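Local coordinates for protein epidermin leader peptide processing serine protease EpiP (Staphylococcus aureus subsp. aureus, PDB 3QFH) that probably cleaves the leader peptide from the precursor of the lantibiotic epidermin, acting as a subtilisin-like serine endopeptidase, at residues K38-N43 with A67-D72; K149-L154 with V216-V221; P162-D167 with N172-H177; G236-L241 with F328-M333; V303-A308 with M333-I338. All coordinates share one frame; numbering follows the deposited sequence.

Contact 1 of 5, residues K38-N43 with A67-D72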
# COMPACT_ATOMS: atom_id res chain seq x y z
N LYS A 38 30.19 -7.50 -14.31
CA LYS A 38 30.89 -7.81 -15.56
C LYS A 38 31.98 -8.85 -15.37
O LYS A 38 32.15 -9.73 -16.21
CB LYS A 38 31.52 -6.56 -16.21
CG LYS A 38 30.66 -5.88 -17.25
CD LYS A 38 31.51 -4.90 -18.10
CE LYS A 38 30.86 -4.58 -19.45
NZ LYS A 38 29.51 -3.97 -19.34
N LYS A 39 32.74 -8.74 -14.29
CA LYS A 39 33.84 -9.68 -14.06
C LYS A 39 33.34 -11.12 -13.91
O LYS A 39 33.85 -12.02 -14.58
CB LYS A 39 34.70 -9.25 -12.86
CG LYS A 39 35.81 -10.26 -12.53
CD LYS A 39 36.98 -9.64 -11.77
CE LYS A 39 37.83 -8.74 -12.68
NZ LYS A 39 39.13 -8.31 -12.05
N LYS A 40 32.35 -11.33 -13.05
CA LYS A 40 31.85 -12.69 -12.83
C LYS A 40 30.65 -13.05 -13.68
O LYS A 40 30.04 -14.10 -13.49
CB LYS A 40 31.58 -12.93 -11.35
CG LYS A 40 32.87 -12.85 -10.56
CD LYS A 40 32.88 -13.72 -9.33
CE LYS A 40 34.31 -14.12 -9.01
NZ LYS A 40 34.45 -15.04 -7.85
N SER A 41 30.34 -12.20 -14.66
CA SER A 41 29.18 -12.39 -15.53
C SER A 41 27.94 -12.78 -14.72
O SER A 41 27.33 -13.81 -14.96
CB SER A 41 29.48 -13.41 -16.62
OG SER A 41 30.42 -12.88 -17.53
N LEU A 42 27.61 -11.94 -13.74
CA LEU A 42 26.44 -12.20 -12.90
C LEU A 42 25.15 -11.91 -13.68
O LEU A 42 25.06 -10.92 -14.41
CB LEU A 42 26.48 -11.33 -11.64
CG LEU A 42 27.65 -11.51 -10.69
CD1 LEU A 42 27.55 -10.50 -9.55
CD2 LEU A 42 27.72 -12.95 -10.16
N ASN A 43 24.17 -12.77 -13.52
CA ASN A 43 22.89 -12.61 -14.19
C ASN A 43 21.92 -11.81 -13.30
O ASN A 43 21.11 -12.38 -12.57
CB ASN A 43 22.33 -13.99 -14.54
CG ASN A 43 21.01 -13.93 -15.28
OD1 ASN A 43 20.55 -12.86 -15.69
ND2 ASN A 43 20.38 -15.08 -15.44
N ALA A 67 29.38 -13.87 -1.71
CA ALA A 67 29.32 -13.40 -0.34
C ALA A 67 30.72 -13.10 0.23
O ALA A 67 30.86 -12.41 1.24
CB ALA A 67 28.60 -14.42 0.53
N ASN A 68 31.76 -13.60 -0.44
CA ASN A 68 33.14 -13.36 0.00
C ASN A 68 33.74 -12.04 -0.52
O ASN A 68 34.88 -11.71 -0.19
CB ASN A 68 34.02 -14.55 -0.37
CG ASN A 68 33.62 -15.83 0.37
OD1 ASN A 68 33.04 -15.77 1.45
ND2 ASN A 68 33.93 -16.98 -0.22
N TYR A 69 33.00 -11.31 -1.36
CA TYR A 69 33.49 -10.02 -1.87
C TYR A 69 33.07 -8.93 -0.89
O TYR A 69 32.12 -8.19 -1.12
CB TYR A 69 33.01 -9.76 -3.29
CG TYR A 69 33.77 -10.60 -4.28
CD1 TYR A 69 34.89 -10.08 -4.94
CD2 TYR A 69 33.43 -11.93 -4.51
CE1 TYR A 69 35.62 -10.85 -5.82
CE2 TYR A 69 34.16 -12.72 -5.39
CZ TYR A 69 35.26 -12.16 -6.05
OH TYR A 69 35.99 -12.92 -6.92
N LYS A 70 33.82 -8.86 0.20
CA LYS A 70 33.52 -7.97 1.32
C LYS A 70 33.54 -6.48 1.01
O LYS A 70 32.88 -5.71 1.70
CB LYS A 70 34.50 -8.26 2.47
CG LYS A 70 34.53 -9.73 2.92
CD LYS A 70 33.13 -10.23 3.32
CE LYS A 70 33.16 -11.71 3.71
NZ LYS A 70 31.78 -12.27 3.94
N ASN A 71 34.30 -6.07 0.00
CA ASN A 71 34.36 -4.66 -0.37
C ASN A 71 33.12 -4.23 -1.15
O ASN A 71 32.82 -3.04 -1.23
CB ASN A 71 35.59 -4.40 -1.26
CG ASN A 71 36.91 -4.84 -0.62
OD1 ASN A 71 37.01 -4.99 0.61
ND2 ASN A 71 37.93 -5.04 -1.45
N ASP A 72 32.39 -5.20 -1.71
CA ASP A 72 31.26 -4.89 -2.58
C ASP A 72 29.90 -5.38 -2.15
O ASP A 72 28.89 -4.77 -2.49
CB ASP A 72 31.50 -5.52 -3.96
CG ASP A 72 32.79 -5.08 -4.60
OD1 ASP A 72 33.35 -4.03 -4.20
OD2 ASP A 72 33.26 -5.78 -5.52
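With CG anti to the carbonyl carbon in both residues (chi1 -64° in K40, -75° in Y69), the side chains of K40 and Y69 run toward each other from opposite directions. The rest of the K40 chain is extended, and this length lets it span a gap in which the two CA atoms stay 11.4 Å apart. NZ of K40 arrives at the edge of the Y69 ring, near its plane, and lies 2.8 Å from Y69 OH. The hydrogen bond is weak. Y69 is the centre of an inverse gamma turn in the loop after helix 60-66, and its side chain also touches L36 of helix 30-40. K40 lies near the C-terminal end of that helix. Both helices belong to the propeptide-like region, whose strand order fits a ferredoxin-like fold. Beyond the phenol, K40 NZ forms a salt bridge with a sulfate ion, probably from the crystallisation liquor. A long, flexible cation suits so exposed a position, and the phenol probably gives its ammonium group a modest polar neighbour, while the sulfate probably supplies the stronger attraction.

Contact 2 of 5, residues K149-L154 with V216-V221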
# COMPACT_ATOMS: atom_id res chain seq x y z
N LYS A 149 3.38 3.61 -14.17
CA LYS A 149 4.41 2.70 -14.67
C LYS A 149 4.28 1.26 -14.19
O LYS A 149 3.73 0.97 -13.14
CB LYS A 149 5.78 3.24 -14.29
CG LYS A 149 6.05 4.63 -14.85
CD LYS A 149 7.37 5.18 -14.38
CE LYS A 149 7.62 6.61 -14.93
NZ LYS A 149 6.61 7.64 -14.49
N ASN A 150 4.82 0.35 -15.01
CA ASN A 150 4.86 -1.07 -14.70
C ASN A 150 6.21 -1.44 -14.13
O ASN A 150 7.21 -1.21 -14.78
CB ASN A 150 4.65 -1.88 -15.98
CG ASN A 150 4.75 -3.39 -15.76
OD1 ASN A 150 4.49 -3.88 -14.67
ND2 ASN A 150 5.10 -4.11 -16.80
N LEU A 151 6.25 -2.05 -12.95
CA LEU A 151 7.52 -2.49 -12.34
C LEU A 151 7.71 -4.02 -12.44
O LEU A 151 8.73 -4.55 -11.99
CB LEU A 151 7.61 -2.03 -10.87
CG LEU A 151 7.99 -0.56 -10.65
CD1 LEU A 151 9.40 -0.27 -11.16
CD2 LEU A 151 6.98 0.40 -11.31
N VAL A 152 6.73 -4.72 -13.02
CA VAL A 152 6.84 -6.17 -13.19
C VAL A 152 7.85 -6.42 -14.32
O VAL A 152 7.71 -5.86 -15.42
CB VAL A 152 5.48 -6.80 -13.51
CG1 VAL A 152 5.63 -8.30 -13.70
CG2 VAL A 152 4.46 -6.47 -12.42
N PRO A 153 8.89 -7.22 -14.04
CA PRO A 153 9.92 -7.41 -15.07
C PRO A 153 9.51 -8.38 -16.17
O PRO A 153 8.50 -9.05 -16.07
CB PRO A 153 11.11 -7.97 -14.27
CG PRO A 153 10.47 -8.71 -13.14
CD PRO A 153 9.23 -7.90 -12.78
N LEU A 154 10.30 -8.40 -17.24
CA LEU A 154 10.10 -9.35 -18.33
C LEU A 154 10.05 -10.74 -17.71
O LEU A 154 10.89 -11.10 -16.87
CB LEU A 154 11.23 -9.23 -19.36
CG LEU A 154 11.29 -10.22 -20.52
CD1 LEU A 154 10.06 -10.15 -21.41
CD2 LEU A 154 12.56 -9.99 -21.36
N VAL A 216 8.10 -3.92 -5.20
CA VAL A 216 7.40 -2.94 -4.39
C VAL A 216 8.33 -1.80 -4.00
O VAL A 216 7.96 -0.63 -4.09
CB VAL A 216 6.80 -3.55 -3.12
CG1 VAL A 216 6.15 -2.45 -2.25
CG2 VAL A 216 5.76 -4.66 -3.47
N SER A 217 9.56 -2.15 -3.58
CA SER A 217 10.55 -1.18 -3.19
C SER A 217 10.91 -0.29 -4.35
O SER A 217 10.99 0.92 -4.19
CB SER A 217 11.79 -1.87 -2.62
OG SER A 217 11.45 -2.61 -1.46
N LYS A 218 11.09 -0.86 -5.53
CA LYS A 218 11.43 -0.05 -6.69
C LYS A 218 10.24 0.86 -7.06
O LYS A 218 10.44 1.99 -7.50
CB LYS A 218 11.84 -0.92 -7.86
CG LYS A 218 12.47 -0.15 -9.00
CD LYS A 218 12.93 -1.07 -10.10
CE LYS A 218 13.65 -0.32 -11.20
NZ LYS A 218 14.13 -1.26 -12.24
N ALA A 219 9.02 0.37 -6.88
CA ALA A 219 7.83 1.17 -7.15
C ALA A 219 7.74 2.37 -6.21
O ALA A 219 7.34 3.47 -6.62
CB ALA A 219 6.53 0.29 -7.07
N ILE A 220 8.14 2.18 -4.95
CA ILE A 220 8.13 3.28 -3.99
C ILE A 220 9.14 4.34 -4.41
O ILE A 220 8.85 5.53 -4.40
CB ILE A 220 8.45 2.79 -2.57
CG1 ILE A 220 7.32 1.88 -2.09
CG2 ILE A 220 8.63 3.99 -1.61
CD1 ILE A 220 7.57 1.28 -0.77
N VAL A 221 10.33 3.91 -4.80
CA VAL A 221 11.36 4.82 -5.29
C VAL A 221 10.89 5.54 -6.57
O VAL A 221 11.10 6.76 -6.74
CB VAL A 221 12.69 4.07 -5.55
CG1 VAL A 221 13.67 4.94 -6.31
CG2 VAL A 221 13.32 3.60 -4.21
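L151 and K218 meet through aliphatic carbon, their side chains crossing obliquely. CD1 of L151 sits over the lysine stem, 3.8 Å from K218 CG, with K218 CD equally near. The branch point of the leucine takes a second neighbour on the same helix: L151 CG is 3.9 Å from A219 CA and 4.0 Å from A219 CB. Alanine suits this place because its short side chain lets the loop come close to the helix, the CA atoms of L151 and A219 being 6.4 Å apart. K218 has CG anti to its backbone N (chi1 -168°) and is extended from there on, a shape that lays its methylene groups along the leucine methyl while the charged end travels past it.

Further out, L151 also packs on Y203, and its backbone bonds to R204 of strand 200-204. Just after edge strand 149-150 of the parallel sheet, an Asx turn shapes the chain: the V152 N to N150 OD1 bond is 2.9 Å long, while N150 ND2 is held by D167 O. Helix 213-225 packs against this edge of the subtilisin-like core. Y46, from the propeptide-like region, reaches both partners, as its OH bonds to L151 O and its ring makes a cation-pi contact with K218. The amphipathic lysine thus serves two surroundings: its stem is packed as a hydrophobic group, and its ammonium end is probably stabilised by the Y46 ring and, weakly, by N47 O.

Contact 3 of 5, residues P162-D167 with N172-H177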
# COMPACT_ATOMS: atom_id res chain seq x y z
N PRO A 162 5.61 -15.80 -19.02
CA PRO A 162 6.18 -15.28 -20.28
C PRO A 162 5.37 -14.18 -20.97
O PRO A 162 5.91 -13.47 -21.82
CB PRO A 162 6.31 -16.54 -21.16
CG PRO A 162 5.34 -17.49 -20.61
CD PRO A 162 5.23 -17.21 -19.14
N GLU A 163 4.09 -14.03 -20.62
CA GLU A 163 3.24 -12.95 -21.14
C GLU A 163 3.69 -11.56 -20.62
O GLU A 163 3.37 -10.54 -21.22
CB GLU A 163 1.76 -13.19 -20.81
CG GLU A 163 1.44 -13.42 -19.32
CD GLU A 163 1.97 -14.76 -18.79
OE1 GLU A 163 1.62 -15.15 -17.65
OE2 GLU A 163 2.72 -15.44 -19.51
N GLU A 164 4.42 -11.53 -19.51
CA GLU A 164 4.93 -10.27 -18.98
C GLU A 164 6.13 -9.83 -19.80
O GLU A 164 7.21 -10.41 -19.70
CB GLU A 164 5.30 -10.39 -17.51
CG GLU A 164 4.11 -10.47 -16.58
CD GLU A 164 3.27 -9.17 -16.55
OE1 GLU A 164 2.11 -9.25 -16.09
OE2 GLU A 164 3.75 -8.09 -16.97
N THR A 165 5.94 -8.78 -20.57
CA THR A 165 6.95 -8.28 -21.48
C THR A 165 7.90 -7.25 -20.87
O THR A 165 8.87 -6.88 -21.51
CB THR A 165 6.27 -7.59 -22.66
OG1 THR A 165 5.68 -6.37 -22.20
CG2 THR A 165 5.18 -8.49 -23.26
N GLY A 166 7.61 -6.77 -19.66
CA GLY A 166 8.44 -5.74 -19.04
C GLY A 166 8.17 -4.36 -19.62
O GLY A 166 8.92 -3.43 -19.39
N ASP A 167 7.08 -4.24 -20.37
CA ASP A 167 6.69 -2.97 -20.97
C ASP A 167 6.41 -1.94 -19.85
O ASP A 167 5.57 -2.17 -19.01
CB ASP A 167 5.44 -3.22 -21.83
CG ASP A 167 4.91 -1.97 -22.49
OD1 ASP A 167 5.31 -0.84 -22.13
OD2 ASP A 167 4.05 -2.13 -23.38
N ASN A 172 -2.22 -2.29 -17.07
CA ASN A 172 -3.53 -2.94 -17.06
C ASN A 172 -3.61 -3.88 -15.86
O ASN A 172 -2.63 -4.54 -15.51
CB ASN A 172 -3.79 -3.72 -18.35
CG ASN A 172 -4.08 -2.82 -19.54
OD1 ASN A 172 -4.02 -1.59 -19.44
ND2 ASN A 172 -4.40 -3.43 -20.68
N ASP A 173 -4.78 -3.92 -15.22
CA ASP A 173 -5.00 -4.76 -14.05
C ASP A 173 -5.43 -6.16 -14.49
O ASP A 173 -6.42 -6.30 -15.19
CB ASP A 173 -6.12 -4.12 -13.24
CG ASP A 173 -6.27 -4.70 -11.85
OD1 ASP A 173 -5.53 -5.61 -11.46
OD2 ASP A 173 -7.17 -4.22 -11.13
N ARG A 174 -4.68 -7.17 -14.09
CA ARG A 174 -5.04 -8.55 -14.39
C ARG A 174 -5.87 -9.14 -13.26
O ARG A 174 -6.75 -9.95 -13.50
CB ARG A 174 -3.80 -9.45 -14.57
CG ARG A 174 -3.06 -9.36 -15.90
CD ARG A 174 -2.33 -8.04 -16.10
NE ARG A 174 -1.32 -8.14 -17.14
CZ ARG A 174 -0.74 -7.10 -17.76
NH1 ARG A 174 0.17 -7.33 -18.69
NH2 ARG A 174 -1.11 -5.85 -17.49
N LYS A 175 -5.56 -8.75 -12.02
CA LYS A 175 -6.22 -9.33 -10.84
C LYS A 175 -7.49 -8.63 -10.39
O LYS A 175 -8.42 -9.29 -9.94
CB LYS A 175 -5.24 -9.39 -9.67
CG LYS A 175 -4.12 -10.36 -9.88
CD LYS A 175 -3.36 -10.59 -8.59
CE LYS A 175 -2.36 -11.67 -8.76
NZ LYS A 175 -1.73 -12.01 -7.46
N GLY A 176 -7.50 -7.30 -10.46
CA GLY A 176 -8.70 -6.52 -10.10
C GLY A 176 -8.61 -5.67 -8.85
O GLY A 176 -9.39 -4.74 -8.67
N HIS A 177 -7.66 -5.99 -7.98
CA HIS A 177 -7.49 -5.30 -6.72
C HIS A 177 -7.13 -3.82 -6.88
O HIS A 177 -7.70 -2.97 -6.20
CB HIS A 177 -6.40 -6.00 -5.91
CG HIS A 177 -6.31 -5.53 -4.50
ND1 HIS A 177 -5.37 -4.61 -4.07
CD2 HIS A 177 -7.06 -5.83 -3.41
CE1 HIS A 177 -5.54 -4.38 -2.78
NE2 HIS A 177 -6.55 -5.11 -2.36
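Charge attraction joins E164 and R174, whose side chains approach from opposite directions. OE1 of E164 stands 3.8 Å from R174 NE, a long salt bridge in which the oxygen lies well out of the guanidinium plane. The carboxylate and guanidinium planes are only 26° apart but displaced from each other, which leaves charge attraction without a directed N-H. E164 is held chiefly by R204, through a salt bridge at OE1, and R174 NH1 pairs with D170. A bend at chi2 (-66°) turns the E164 carboxylate toward the arginine.

A hydrogen bond within its own loop steadies the arginine. R174 NH2 donates to N172 O at 2.8 Å, nearly in the guanidinium plane though above the carbonyl plane, which helps to hold the arginine's rotation. Both segments belong to the excursion between strand 149-150 and helix 177-186 of the subtilisin-like domain. At its end H177 bonds to D130 through ND1 and to S383 through NE2, consistent with a Ser-His-Asp catalytic triad.

Turn motifs shape the backbone on both sides. T165 OG1 accepts from D167 N at 3.1 Å, an ST turn. D173 OD1 accepts from G176 N at 2.8 Å in an Asx motif and from T131 OG1 as well. G176 occupies the N-cap position before the helix with a positive phi of 111°, where its backbone angles call for glycine.

Contact 4 of 5, residues G236-L241 with F328-M333; sequences GSYIIL and FSNFGM
Y238 and N330 bury nearly equal areas against each other and make the whole of this contact. The phenol of Y238 extends from strand 237-241, and the amide of N330 comes to meet it from the opposite direction. ND2 of N330 donates to Y238 OH over 3.0 Å, with an almost straight N-H...O angle of 168°. The oxygen lies in the plane of the amide, and the nitrogen lies at the edge of the tyrosine ring, near its plane; ring and amide are turned 50° from each other.

Asparagine suits this buried place because its compact amide both gives and accepts. ND2 has a second acceptor in D305 OD2, while OD1 receives the backbone N-H groups of D281 and I283, a set of bonds that fixes which way round the amide sits. Tyrosine brings a hydroxyl to the end of a long, rigid ring, and that hydroxyl has its strongest polar partner in D281 OD2. Next to N330, S329 OG donates to N330 O at 2.9 Å, on a lone pair in the carbonyl plane. Through these side chains, strand 237-241 of the small antiparallel pair is tied to the loop between strands 314-319 and 338-341, the last two of the parallel sheet in the subtilisin-like alpha/beta fold.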
# COMPACT_ATOMS: atom_id res chain seq x y z
N GLY A 236 0.69 -6.10 2.03
CA GLY A 236 1.38 -6.41 3.25
C GLY A 236 2.09 -7.73 3.06
O GLY A 236 1.91 -8.40 2.04
N SER A 237 2.93 -8.08 4.01
CA SER A 237 3.61 -9.34 3.98
C SER A 237 4.23 -9.56 5.33
O SER A 237 4.61 -8.60 6.01
CB SER A 237 4.71 -9.35 2.92
OG SER A 237 5.79 -8.54 3.35
N TYR A 238 4.32 -10.81 5.73
CA TYR A 238 4.96 -11.14 6.97
C TYR A 238 6.34 -11.57 6.57
O TYR A 238 6.51 -12.52 5.79
CB TYR A 238 4.19 -12.21 7.71
CG TYR A 238 2.83 -11.73 8.12
CD1 TYR A 238 2.67 -10.99 9.28
CD2 TYR A 238 1.71 -11.97 7.34
CE1 TYR A 238 1.44 -10.52 9.67
CE2 TYR A 238 0.46 -11.51 7.72
CZ TYR A 238 0.34 -10.78 8.90
OH TYR A 238 -0.89 -10.30 9.30
N ILE A 239 7.33 -10.86 7.09
CA ILE A 239 8.70 -11.08 6.73
C ILE A 239 9.49 -11.61 7.92
O ILE A 239 9.24 -11.22 9.06
CB ILE A 239 9.30 -9.75 6.19
CG1 ILE A 239 10.61 -9.98 5.45
CG2 ILE A 239 9.45 -8.71 7.32
CD1 ILE A 239 11.10 -8.75 4.74
N ILE A 240 10.43 -12.51 7.64
CA ILE A 240 11.30 -13.08 8.66
C ILE A 240 12.63 -12.34 8.63
O ILE A 240 13.22 -12.16 7.56
CB ILE A 240 11.56 -14.60 8.42
CG1 ILE A 240 10.24 -15.38 8.41
CG2 ILE A 240 12.48 -15.15 9.48
CD1 ILE A 240 10.38 -16.83 8.01
N LEU A 241 13.08 -11.88 9.79
CA LEU A 241 14.39 -11.23 9.90
C LEU A 241 14.99 -11.66 11.21
O LEU A 241 14.28 -11.87 12.20
CB LEU A 241 14.32 -9.71 9.81
CG LEU A 241 13.67 -8.94 10.95
CD1 LEU A 241 14.01 -7.46 10.84
CD2 LEU A 241 12.16 -9.17 10.93
N PHE A 328 -11.24 -8.36 11.03
CA PHE A 328 -10.05 -8.81 10.32
C PHE A 328 -8.87 -7.83 10.42
O PHE A 328 -7.79 -8.14 9.95
CB PHE A 328 -10.39 -9.03 8.84
CG PHE A 328 -11.04 -7.83 8.15
CD1 PHE A 328 -12.39 -7.86 7.82
CD2 PHE A 328 -10.31 -6.72 7.81
CE1 PHE A 328 -13.00 -6.79 7.20
CE2 PHE A 328 -10.90 -5.63 7.17
CZ PHE A 328 -12.26 -5.67 6.86
N SER A 329 -9.06 -6.66 11.01
CA SER A 329 -7.97 -5.69 11.02
C SER A 329 -6.89 -5.99 12.05
O SER A 329 -7.17 -6.22 13.22
CB SER A 329 -8.48 -4.27 11.29
OG SER A 329 -7.44 -3.31 11.04
N ASN A 330 -5.65 -6.01 11.62
CA ASN A 330 -4.57 -6.07 12.57
C ASN A 330 -4.62 -4.76 13.37
O ASN A 330 -5.27 -3.77 12.96
CB ASN A 330 -3.21 -6.21 11.89
CG ASN A 330 -2.95 -7.61 11.33
OD1 ASN A 330 -3.81 -8.52 11.38
ND2 ASN A 330 -1.76 -7.80 10.80
N PHE A 331 -3.99 -4.77 14.53
CA PHE A 331 -3.92 -3.60 15.39
C PHE A 331 -2.81 -3.78 16.42
O PHE A 331 -2.11 -4.80 16.43
CB PHE A 331 -5.25 -3.46 16.12
CG PHE A 331 -5.56 -4.59 17.05
CD1 PHE A 331 -5.34 -4.47 18.42
CD2 PHE A 331 -6.03 -5.81 16.56
CE1 PHE A 331 -5.61 -5.51 19.27
CE2 PHE A 331 -6.30 -6.87 17.41
CZ PHE A 331 -6.09 -6.71 18.78
N GLY A 332 -2.69 -2.79 17.30
CA GLY A 332 -1.76 -2.85 18.41
C GLY A 332 -1.07 -1.54 18.73
O GLY A 332 -1.04 -0.62 17.90
N MET A 333 -0.56 -1.43 19.95
CA MET A 333 0.17 -0.23 20.35
C MET A 333 1.38 -0.12 19.47
O MET A 333 1.96 -1.13 19.05
CB MET A 333 0.63 -0.28 21.83
CG MET A 333 -0.38 0.23 22.87
SD MET A 333 -0.84 1.99 22.74
CE MET A 333 -1.62 2.22 24.34

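Contact 5 of 5, residues V303-A308 with M333-I338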
# COMPACT_ATOMS: atom_id res chain seq x y z
N VAL A 303 9.23 -12.38 13.20
CA VAL A 303 8.39 -12.11 12.06
C VAL A 303 7.77 -10.72 12.20
O VAL A 303 7.34 -10.35 13.29
CB VAL A 303 7.28 -13.16 11.93
CG1 VAL A 303 6.33 -12.79 10.82
CG2 VAL A 303 7.89 -14.53 11.68
N LYS A 304 7.73 -9.95 11.12
CA LYS A 304 7.15 -8.60 11.16
C LYS A 304 6.15 -8.37 10.04
O LYS A 304 6.31 -8.90 8.94
CB LYS A 304 8.23 -7.53 11.08
CG LYS A 304 9.18 -7.50 12.27
CD LYS A 304 9.90 -6.16 12.39
CE LYS A 304 8.93 -5.03 12.80
NZ LYS A 304 9.58 -3.70 12.89
N ASP A 305 5.12 -7.58 10.33
CA ASP A 305 4.11 -7.22 9.36
C ASP A 305 4.66 -5.97 8.66
O ASP A 305 4.77 -4.93 9.29
CB ASP A 305 2.79 -6.94 10.08
CG ASP A 305 1.63 -6.62 9.14
OD1 ASP A 305 1.78 -6.78 7.92
OD2 ASP A 305 0.56 -6.21 9.65
N VAL A 306 5.04 -6.08 7.39
CA VAL A 306 5.65 -4.95 6.68
C VAL A 306 4.93 -4.61 5.36
O VAL A 306 4.36 -5.48 4.71
CB VAL A 306 7.15 -5.20 6.40
CG1 VAL A 306 7.84 -5.68 7.67
CG2 VAL A 306 7.35 -6.20 5.29
N PRO A 307 4.95 -3.34 4.97
CA PRO A 307 5.60 -2.22 5.63
C PRO A 307 4.80 -1.55 6.76
O PRO A 307 5.25 -0.55 7.31
CB PRO A 307 5.79 -1.22 4.48
CG PRO A 307 4.61 -1.46 3.60
CD PRO A 307 4.30 -2.93 3.70
N ALA A 308 3.66 -2.13 7.14
CA ALA A 308 2.80 -1.51 8.16
C ALA A 308 3.50 -1.20 9.48
O ALA A 308 3.17 -0.20 10.12
CB ALA A 308 1.55 -2.37 8.43
N MET A 333 -0.56 -1.43 19.95
CA MET A 333 0.17 -0.23 20.35
C MET A 333 1.38 -0.12 19.47
O MET A 333 1.96 -1.13 19.05
CB MET A 333 0.63 -0.28 21.83
CG MET A 333 -0.38 0.23 22.87
SD MET A 333 -0.84 1.99 22.74
CE MET A 333 -1.62 2.22 24.34
N ASN A 334 1.76 1.11 19.18
CA ASN A 334 2.91 1.43 18.35
C ASN A 334 2.84 0.82 16.96
O ASN A 334 3.84 0.38 16.40
CB ASN A 334 4.16 1.01 19.12
CG ASN A 334 4.21 1.67 20.48
OD1 ASN A 334 4.04 2.88 20.58
ND2 ASN A 334 4.41 0.88 21.53
N TYR A 335 1.62 0.80 16.43
CA TYR A 335 1.34 0.23 15.13
C TYR A 335 0.27 1.06 14.45
O TYR A 335 0.58 1.86 13.61
CB TYR A 335 0.92 -1.24 15.30
CG TYR A 335 0.51 -1.99 14.05
CD1 TYR A 335 1.46 -2.54 13.21
CD2 TYR A 335 -0.83 -2.20 13.75
CE1 TYR A 335 1.09 -3.27 12.08
CE2 TYR A 335 -1.22 -2.93 12.62
CZ TYR A 335 -0.24 -3.46 11.79
OH TYR A 335 -0.59 -4.19 10.68
N THR A 336 -0.99 0.90 14.83
CA THR A 336 -2.07 1.67 14.21
C THR A 336 -1.94 3.19 14.46
O THR A 336 -1.82 3.61 15.61
CB THR A 336 -3.42 1.19 14.77
OG1 THR A 336 -3.52 -0.22 14.58
CG2 THR A 336 -4.58 1.89 14.08
N ASP A 337 -1.98 3.98 13.39
CA ASP A 337 -1.94 5.44 13.47
C ASP A 337 -3.32 6.09 13.30
O ASP A 337 -3.59 7.17 13.86
CB ASP A 337 -1.01 6.00 12.40
CG ASP A 337 0.44 5.59 12.62
OD1 ASP A 337 0.94 5.80 13.74
OD2 ASP A 337 1.08 5.05 11.70
N ILE A 338 -4.17 5.41 12.53
CA ILE A 338 -5.47 5.91 12.16
C ILE A 338 -6.32 4.76 11.60
O ILE A 338 -5.81 3.72 11.23
CB ILE A 338 -5.29 7.00 11.06
CG1 ILE A 338 -6.58 7.76 10.78
CG2 ILE A 338 -4.74 6.39 9.80
CD1 ILE A 338 -6.36 9.06 10.00
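Y335 reaches D305 and A308 through the far end of its ring. At CB the side chain leaves a loop whose backbone stays at a distance, the nearest CA pair, A308 and Y335, being 7.3 Å apart. CG lies anti to the backbone N (chi1 177°), which sends the ring across toward D305 and A308. CE1 of Y335 packs on A308 CB, which approaches the ring obliquely, at 3.8 Å. At CZ the aspartate comes into range, Y335 CZ being 3.6 Å from D305 OD2. The tip, Y335 OH, donates to D305 OD2 over a short 2.5 Å. The carboxylate oxygen is met on its anti side, 35° out of the carboxylate plane, and it lies at the ring's edge, near the ring plane. The two side chains cross at about a right angle.

D305 is on the strand that pairs antiparallel with 237-241. Beyond it the chain turns through a cis peptide bond before P307, as subtilisin does at its own cis proline, and the turn brings A308 round to the same phenol. Alanine offers a small apolar surface, with its CB 3.6 Å from Y335 OH, without screening the hydroxyl from the aspartate.

The buried polar atoms are well supplied. Y335 OH also accepts from G279 N, which makes a weak bond to D305 OD2 as well and so probably helps to stabilise the buried carboxylate. A278, V285 and N330 also touch the tyrosine side chain.

Contacts 4 and 5 form one unit: their centres are 6 Å apart, they share M333, and strands 237-241 and 302-306 pair through bonds such as I239 O to K304 N (2.9 Å). Contacts 2 and 3, with centres 12 Å apart, make a second group, joined where L154 CD1 packs on E164 O at 3.3 Å. Contact 3 carries the probable catalytic histidine, H177. Contacts 3 and 5 lie on opposite sides of the chain's centre, about 29 Å apart between centres. Contact 1 stands off in the propeptide-like region, about 10 Å from contact 2 between nearest atoms.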